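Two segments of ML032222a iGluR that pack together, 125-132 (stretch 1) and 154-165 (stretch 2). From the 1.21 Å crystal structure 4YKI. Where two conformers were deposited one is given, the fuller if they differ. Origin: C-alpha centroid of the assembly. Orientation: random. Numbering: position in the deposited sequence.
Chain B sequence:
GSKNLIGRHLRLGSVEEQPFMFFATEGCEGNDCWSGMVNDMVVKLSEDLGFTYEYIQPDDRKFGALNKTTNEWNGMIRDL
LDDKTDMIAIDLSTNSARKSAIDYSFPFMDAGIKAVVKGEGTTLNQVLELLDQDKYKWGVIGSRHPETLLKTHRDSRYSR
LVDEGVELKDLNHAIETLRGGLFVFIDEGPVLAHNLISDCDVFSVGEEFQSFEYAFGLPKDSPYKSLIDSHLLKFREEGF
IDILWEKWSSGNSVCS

Stretch 1 (125-132) NQVLELLD
Stretch 2 (154-165) RDSRYSRLVDEG

Stretch 1 enters as extended chain at Gln 126 (phi/psi -156/142) and tightens into a 3-10 segment over 127-131, with phi near -60 to -70 and psi near -15 to -30. Its i to i+3 bonds run from Glu 129 N to Gln 126 O (3.0 Å) through Asp 132 N to Glu 129 O (3.2 Å). Stretch 2 leaves Asp 155 (-81/103) and turns into a helix that carries Tyr 158 and Leu 161. A step of three in stretch 1 matches a step of four in stretch 2: Leu 128 CA lies 7.1 Å from Arg 157 CA, and Leu 131 CA 7.0 Å from Leu 161 CA, so numbers rise together across the contact, though the segments cross steeply.

The apolar core uses one leucine rotamer, m,t, at Leu 128, Leu 131 and Leu 161. Leu 161 CD1 meets Val 127 CG2 and Leu 128 CD2, each at 3.8 Å, while its CD2 lies 3.7 Å from Leu 131 CD2 and 3.9 Å from Leu 130 CB. Leu 128 CD2 also sits over the Tyr 158 ring (chi1 -73°, chi2 -82°), 3.8 Å from the centroid and 9° off the normal, a CH-pi contact. At the ring's edge Gln 126 NE2 donates to Tyr 158 OH (3.0 Å), while Gln 126 OE1 accepts from Leu 128 N (2.9 Å); one amide thus braces the 3-10 turn and joins the stretches.

Salt bridges hold the flanking arginines within stretch 2. Asp 155 OD1 caps Arg 157 N (3.0 Å) and its OD2 takes Arg 157 NH2 (2.7 Å), leaving a guanidinium face to Leu 128 CD1, 3.6 Å from Arg 157 CZ. Arg 160 NE pairs with Glu 164 OE2 (2.8 Å), and Leu 131 CD2 covers one guanidinium face. A water bridges Arg 160 NH1 (3.0 Å from its oxygen) and Asp 132 OD1 (2.6 Å).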

ATOM      1  N   ASN B 125     -15.414 -22.789   8.119  1.00 21.73           N
ATOM      2  CA  ASN B 125     -14.755 -21.723   8.877  1.00 23.42           C
ATOM      3  C   ASN B 125     -13.423 -21.261   8.263  1.00 20.92           C
ATOM      4  O   ASN B 125     -12.970 -20.141   8.509  1.00 21.96           O
ATOM      5  CB  ASN B 125     -14.492 -22.197  10.316  1.00 26.76           C
ATOM      6  CG  ASN B 125     -15.769 -22.565  11.063  1.00 30.81           C
ATOM      7  OD1 ASN B 125     -16.777 -21.858  10.989  1.00 32.75           O
ATOM      8  ND2 ASN B 125     -15.731 -23.678  11.782  1.00 32.55           N
ATOM      9  N   GLN B 126     -12.781 -22.122   7.483  1.00 17.62           N
ATOM     10  CA  GLN B 126     -11.479 -21.803   6.903  1.00 17.21           C
ATOM     11  C   GLN B 126     -11.312 -22.661   5.661  1.00 15.99           C
ATOM     12  O   GLN B 126     -11.728 -23.815   5.651  1.00 15.47           O
ATOM     13  CB  GLN B 126     -10.357 -22.063   7.919  1.00 18.92           C
ATOM     14  CG  GLN B 126      -9.048 -21.263   7.682  1.00 19.97           C
ATOM     15  CD  GLN B 126      -8.133 -21.876   6.638  1.00 19.69           C
ATOM     16  OE1 GLN B 126      -8.153 -23.084   6.401  1.00 20.19           O
ATOM     17  NE2 GLN B 126      -7.319 -21.037   6.008  1.00 20.37           N
ATOM     18  N   VAL B 127     -10.722 -22.100   4.606  1.00 14.78           N
ATOM     19  CA  VAL B 127     -10.769 -22.755   3.298  1.00 15.30           C
ATOM     20  C   VAL B 127     -10.136 -24.144   3.256  1.00 14.43           C
ATOM     21  O   VAL B 127     -10.563 -24.978   2.461  1.00 14.49           O
ATOM     22  CB  VAL B 127     -10.166 -21.897   2.159  1.00 16.14           C
ATOM     23  CG1 VAL B 127     -11.062 -20.687   1.854  1.00 18.44           C
ATOM     24  CG2 VAL B 127      -8.734 -21.467   2.465  1.00 16.46           C
ATOM     25  N   LEU B 128      -9.129 -24.428   4.078  1.00 14.62           N
ATOM     26  CA  LEU B 128      -8.476 -25.729   3.999  1.00 14.31           C
ATOM     27  C   LEU B 128      -9.419 -26.847   4.423  1.00 14.89           C
ATOM     28  O   LEU B 128      -9.185 -28.010   4.078  1.00 15.65           O
ATOM     29  CB  LEU B 128      -7.174 -25.770   4.803  1.00 16.12           C
ATOM     30  CG  LEU B 128      -6.025 -24.909   4.242  1.00 17.38           C
ATOM     31  CD1 LEU B 128      -4.776 -25.058   5.112  1.00 19.23           C
ATOM     32  CD2 LEU B 128      -5.684 -25.216   2.785  1.00 17.15           C
ATOM     33  N   GLU B 129     -10.492 -26.501   5.135  1.00 14.78           N
ATOM     34  CA  GLU B 129     -11.519 -27.487   5.473  1.00 15.71           C
ATOM     35  C   GLU B 129     -12.160 -28.135   4.247  1.00 14.45           C
ATOM     36  O   GLU B 129     -12.705 -29.239   4.334  1.00 16.66           O
ATOM     37  CB  GLU B 129     -12.610 -26.836   6.320  1.00 17.64           C
ATOM     38  CG  GLU B 129     -12.090 -26.417   7.681  1.00 21.95           C
ATOM     39  CD  GLU B 129     -13.078 -25.614   8.508  1.00 25.36           C
ATOM     40  OE1 GLU B 129     -14.238 -25.438   8.083  1.00 25.00           O
ATOM     41  OE2 GLU B 129     -12.666 -25.155   9.601  1.00 29.42           O
ATOM     42  N   LEU B 130     -12.108 -27.457   3.107  1.00 14.17           N
ATOM     43  CA  LEU B 130     -12.665 -27.996   1.881  1.00 13.89           C
ATOM     44  C   LEU B 130     -12.050 -29.344   1.485  1.00 14.56           C
ATOM     45  O   LEU B 130     -12.709 -30.161   0.838  1.00 14.96           O
ATOM     46  CB  LEU B 130     -12.475 -26.987   0.747  1.00 14.45           C
ATOM     47  CG  LEU B 130     -13.389 -25.765   0.823  1.00 14.07           C
ATOM     48  CD1 LEU B 130     -12.840 -24.650  -0.032  1.00 14.54           C
ATOM     49  CD2 LEU B 130     -14.813 -26.100   0.419  1.00 15.13           C
ATOM     50  N   LEU B 131     -10.792 -29.561   1.861  1.00 15.29           N
ATOM     51  CA  LEU B 131     -10.052 -30.755   1.434  1.00 16.33           C
ATOM     52  C   LEU B 131     -10.541 -32.035   2.112  1.00 19.45           C
ATOM     53  O   LEU B 131     -10.239 -33.139   1.639  1.00 22.86           O
ATOM     54  CB  LEU B 131      -8.552 -30.579   1.690  1.00 15.84           C
ATOM     55  CG  LEU B 131      -7.885 -29.430   0.924  1.00 15.89           C
ATOM     56  CD1 LEU B 131      -6.424 -29.262   1.348  1.00 17.84           C
ATOM     57  CD2 LEU B 131      -7.992 -29.629  -0.586  1.00 15.60           C
ATOM     58  N   ASP B 132     -11.284 -31.895   3.207  1.00 19.06           N
ATOM     59  CA  ASP B 132     -11.692 -33.034   4.029  1.00 21.84           C
ATOM     60  C   ASP B 132     -13.204 -33.241   3.992  1.00 21.42           C
ATOM     61  O   ASP B 132     -13.778 -33.749   4.955  1.00 23.49           O
ATOM     62  CB  ASP B 132     -11.244 -32.820   5.477  1.00 26.08           C
ATOM     63  CG  ASP B 132      -9.732 -32.797   5.633  1.00 29.98           C
ATOM     64  OD1 ASP B 132      -9.045 -33.560   4.920  1.00 32.36           O
ATOM     65  OD2 ASP B 132      -9.226 -32.021   6.475  1.00 32.11           O
ATOM     66  N   ARG B 154       3.637 -21.415   0.913  1.00 22.31           N
ATOM     67  CA  ARG B 154       4.587 -22.423   1.341  1.00 24.86           C
ATOM     68  C   ARG B 154       3.908 -23.663   1.959  1.00 23.95           C
ATOM     69  O   ARG B 154       4.497 -24.732   1.991  1.00 24.23           O
ATOM     70  CB  ARG B 154       5.696 -21.785   2.178  1.00 28.83           C
ATOM     71  CG  ARG B 154       6.520 -20.807   1.291  1.00 31.68           C
ATOM     72  CD  ARG B 154       7.885 -20.506   1.827  1.00 33.82           C
ATOM     73  NE  ARG B 154       8.586 -21.728   2.204  1.00 36.06           N
ATOM     74  CZ  ARG B 154       9.572 -21.773   3.092  1.00 38.20           C
ATOM     75  NH1 ARG B 154       9.990 -20.661   3.673  1.00 38.79           N
ATOM     76  NH2 ARG B 154      10.147 -22.930   3.394  1.00 40.01           N
ATOM     77  N   ASP B 155       2.679 -23.514   2.441  1.00 21.57           N
ATOM     78  CA  ASP B 155       1.796 -24.635   2.808  1.00 19.30           C
ATOM     79  C   ASP B 155       1.127 -25.212   1.562  1.00 17.51           C
ATOM     80  O   ASP B 155       0.172 -24.642   1.026  1.00 16.71           O
ATOM     81  CB  ASP B 155       0.744 -24.174   3.819  1.00 21.07           C
ATOM     82  CG  ASP B 155      -0.113 -25.310   4.355  1.00 22.38           C
ATOM     83  OD1 ASP B 155      -0.138 -26.411   3.769  1.00 19.87           O
ATOM     84  OD2 ASP B 155      -0.796 -25.090   5.377  1.00 25.71           O
ATOM     85  N   SER B 156       1.637 -26.347   1.106  0.62 16.65           N
ATOM     86  CA  SER B 156       1.190 -26.930  -0.152  0.62 15.63           C
ATOM     87  C   SER B 156      -0.259 -27.426  -0.141  0.62 14.60           C
ATOM     88  O   SER B 156      -0.798 -27.777  -1.187  0.62 14.50           O
ATOM     89  CB  SER B 156       2.148 -28.034  -0.585  0.62 16.78           C
ATOM     90  OG  SER B 156       3.380 -27.457  -1.007  0.62 18.04           O
ATOM     91  N   ARG B 157      -0.906 -27.428   1.019  1.00 15.37           N
ATOM     92  CA  ARG B 157      -2.331 -27.704   1.055  1.00 15.84           C
ATOM     93  C   ARG B 157      -3.089 -26.635   0.260  1.00 14.53           C
ATOM     94  O   ARG B 157      -4.161 -26.910  -0.269  1.00 14.45           O
ATOM     95  CB  ARG B 157      -2.853 -27.788   2.481  1.00 16.85           C
ATOM     96  CG  ARG B 157      -2.323 -29.006   3.225  1.00 19.22           C
ATOM     97  CD  ARG B 157      -2.821 -29.032   4.658  1.00 22.01           C
ATOM     98  NE  ARG B 157      -2.326 -27.883   5.408  1.00 23.66           N
ATOM     99  CZ  ARG B 157      -2.685 -27.578   6.650  1.00 26.97           C
ATOM    100  NH1 ARG B 157      -3.538 -28.348   7.313  1.00 29.13           N
ATOM    101  NH2 ARG B 157      -2.183 -26.501   7.227  1.00 26.23           N
ATOM    102  N   TYR B 158      -2.536 -25.426   0.146  1.00 14.53           N
ATOM    103  CA  TYR B 158      -3.189 -24.411  -0.681  1.00 14.37           C
ATOM    104  C   TYR B 158      -3.053 -24.750  -2.174  1.00 13.57           C
ATOM    105  O   TYR B 158      -3.951 -24.457  -2.964  1.00 14.14           O
ATOM    106  CB  TYR B 158      -2.682 -22.989  -0.356  1.00 14.48           C
ATOM    107  CG  TYR B 158      -3.204 -22.494   0.976  1.00 14.78           C
ATOM    108  CD1 TYR B 158      -4.475 -21.945   1.099  1.00 15.26           C
ATOM    109  CD2 TYR B 158      -2.442 -22.632   2.123  1.00 15.99           C
ATOM    110  CE1 TYR B 158      -4.954 -21.521   2.319  1.00 16.66           C
ATOM    111  CE2 TYR B 158      -2.908 -22.212   3.343  1.00 17.06           C
ATOM    112  CZ  TYR B 158      -4.172 -21.654   3.438  1.00 17.06           C
ATOM    113  OH  TYR B 158      -4.674 -21.242   4.646  1.00 20.02           O
ATOM    114  N   SER B 159      -1.930 -25.328  -2.585  1.00 13.71           N
ATOM    115  CA  SER B 159      -1.828 -25.868  -3.935  1.00 13.89           C
ATOM    116  C   SER B 159      -2.866 -26.968  -4.177  1.00 13.92           C
ATOM    117  O   SER B 159      -3.416 -27.064  -5.273  1.00 14.05           O
ATOM    118  CB  SER B 159      -0.421 -26.419  -4.207  1.00 14.06           C
ATOM    119  OG  SER B 159       0.502 -25.397  -4.496  1.00 16.97           O
ATOM    120  N   ARG B 160      -3.103 -27.810  -3.177  1.00 14.13           N
ATOM    121  CA  ARG B 160      -4.152 -28.820  -3.294  1.00 14.27           C
ATOM    122  C   ARG B 160      -5.494 -28.178  -3.590  1.00 13.61           C
ATOM    123  O   ARG B 160      -6.264 -28.688  -4.405  1.00 15.57           O
ATOM    124  CB  ARG B 160      -4.297 -29.656  -2.031  1.00 15.61           C
ATOM    125  CG  ARG B 160      -3.220 -30.664  -1.794  1.00 16.07           C
ATOM    126  CD  ARG B 160      -3.602 -31.630  -0.675  1.00 16.60           C
ATOM    127  NE  ARG B 160      -4.843 -32.307  -1.019  1.00 16.45           N
ATOM    128  CZ  ARG B 160      -5.612 -33.009  -0.195  1.00 17.00           C
ATOM    129  NH1 ARG B 160      -5.271 -33.195   1.080  1.00 18.08           N
ATOM    130  NH2 ARG B 160      -6.737 -33.521  -0.661  1.00 19.43           N
ATOM    131  N   LEU B 161      -5.806 -27.074  -2.910  1.00 15.20           N
ATOM    132  CA  LEU B 161      -7.076 -26.393  -3.169  1.00 16.02           C
ATOM    133  C   LEU B 161      -7.202 -26.016  -4.629  1.00 15.34           C
ATOM    134  O   LEU B 161      -8.263 -26.164  -5.226  1.00 16.00           O
ATOM    135  CB  LEU B 161      -7.222 -25.116  -2.338  1.00 18.04           C
ATOM    136  CG  LEU B 161      -7.626 -25.290  -0.885  1.00 18.70           C
ATOM    137  CD1 LEU B 161      -7.697 -23.930  -0.231  1.00 19.90           C
ATOM    138  CD2 LEU B 161      -8.966 -26.015  -0.717  1.00 17.59           C
ATOM    139  N   VAL B 162      -6.143 -25.471  -5.201  1.00 14.74           N
ATOM    140  CA  VAL B 162      -6.204 -25.089  -6.597  1.00 16.00           C
ATOM    141  C   VAL B 162      -6.338 -26.318  -7.485  1.00 16.09           C
ATOM    142  O   VAL B 162      -7.222 -26.375  -8.346  1.00 17.34           O
ATOM    143  CB  VAL B 162      -4.974 -24.265  -6.971  1.00 16.55           C
ATOM    144  CG1 VAL B 162      -4.920 -24.022  -8.482  1.00 16.94           C
ATOM    145  CG2 VAL B 162      -4.994 -22.948  -6.207  1.00 17.95           C
ATOM    146  N   ASP B 163      -5.489 -27.312  -7.264  1.00 15.40           N
ATOM    147  CA  ASP B 163      -5.406 -28.484  -8.139  1.00 17.09           C
ATOM    148  C   ASP B 163      -6.667 -29.332  -8.112  1.00 16.86           C
ATOM    149  O   ASP B 163      -7.038 -29.930  -9.121  1.00 19.15           O
ATOM    150  CB  ASP B 163      -4.202 -29.353  -7.751  1.00 18.27           C
ATOM    151  CG  ASP B 163      -2.853 -28.664  -8.013  1.00 20.82           C
ATOM    152  OD1 ASP B 163      -2.804 -27.668  -8.766  1.00 22.09           O
ATOM    153  OD2 ASP B 163      -1.834 -29.135  -7.461  1.00 21.65           O
ATOM    154  N   GLU B 164      -7.353 -29.336  -6.973  1.00 15.32           N
ATOM    155  CA  GLU B 164      -8.512 -30.195  -6.763  1.00 16.58           C
ATOM    156  C   GLU B 164      -9.828 -29.441  -6.881  1.00 17.04           C
ATOM    157  O   GLU B 164     -10.896 -30.053  -6.812  1.00 19.48           O
ATOM    158  CB  GLU B 164      -8.379 -30.897  -5.413  1.00 17.23           C
ATOM    159  CG  GLU B 164      -7.187 -31.859  -5.386  1.00 17.99           C
ATOM    160  CD  GLU B 164      -6.802 -32.315  -4.009  1.00 19.88           C
ATOM    161  OE1 GLU B 164      -7.699 -32.711  -3.243  1.00 21.68           O
ATOM    162  OE2 GLU B 164      -5.593 -32.274  -3.685  1.00 19.94           O
ATOM    163  N   GLY B 165      -9.753 -28.138  -7.114  1.00 15.95           N
ATOM    164  CA  GLY B 165     -10.934 -27.311  -7.303  1.00 15.23           C
ATOM    165  C   GLY B 165     -11.301 -27.202  -8.774  1.00 15.32           C
ATOM    166  O   GLY B 165     -10.652 -27.784  -9.645  1.00 18.40           O
TER
HETATM  167  O   HOH W   1      -7.226 -34.154   3.151  1.00 32.87           O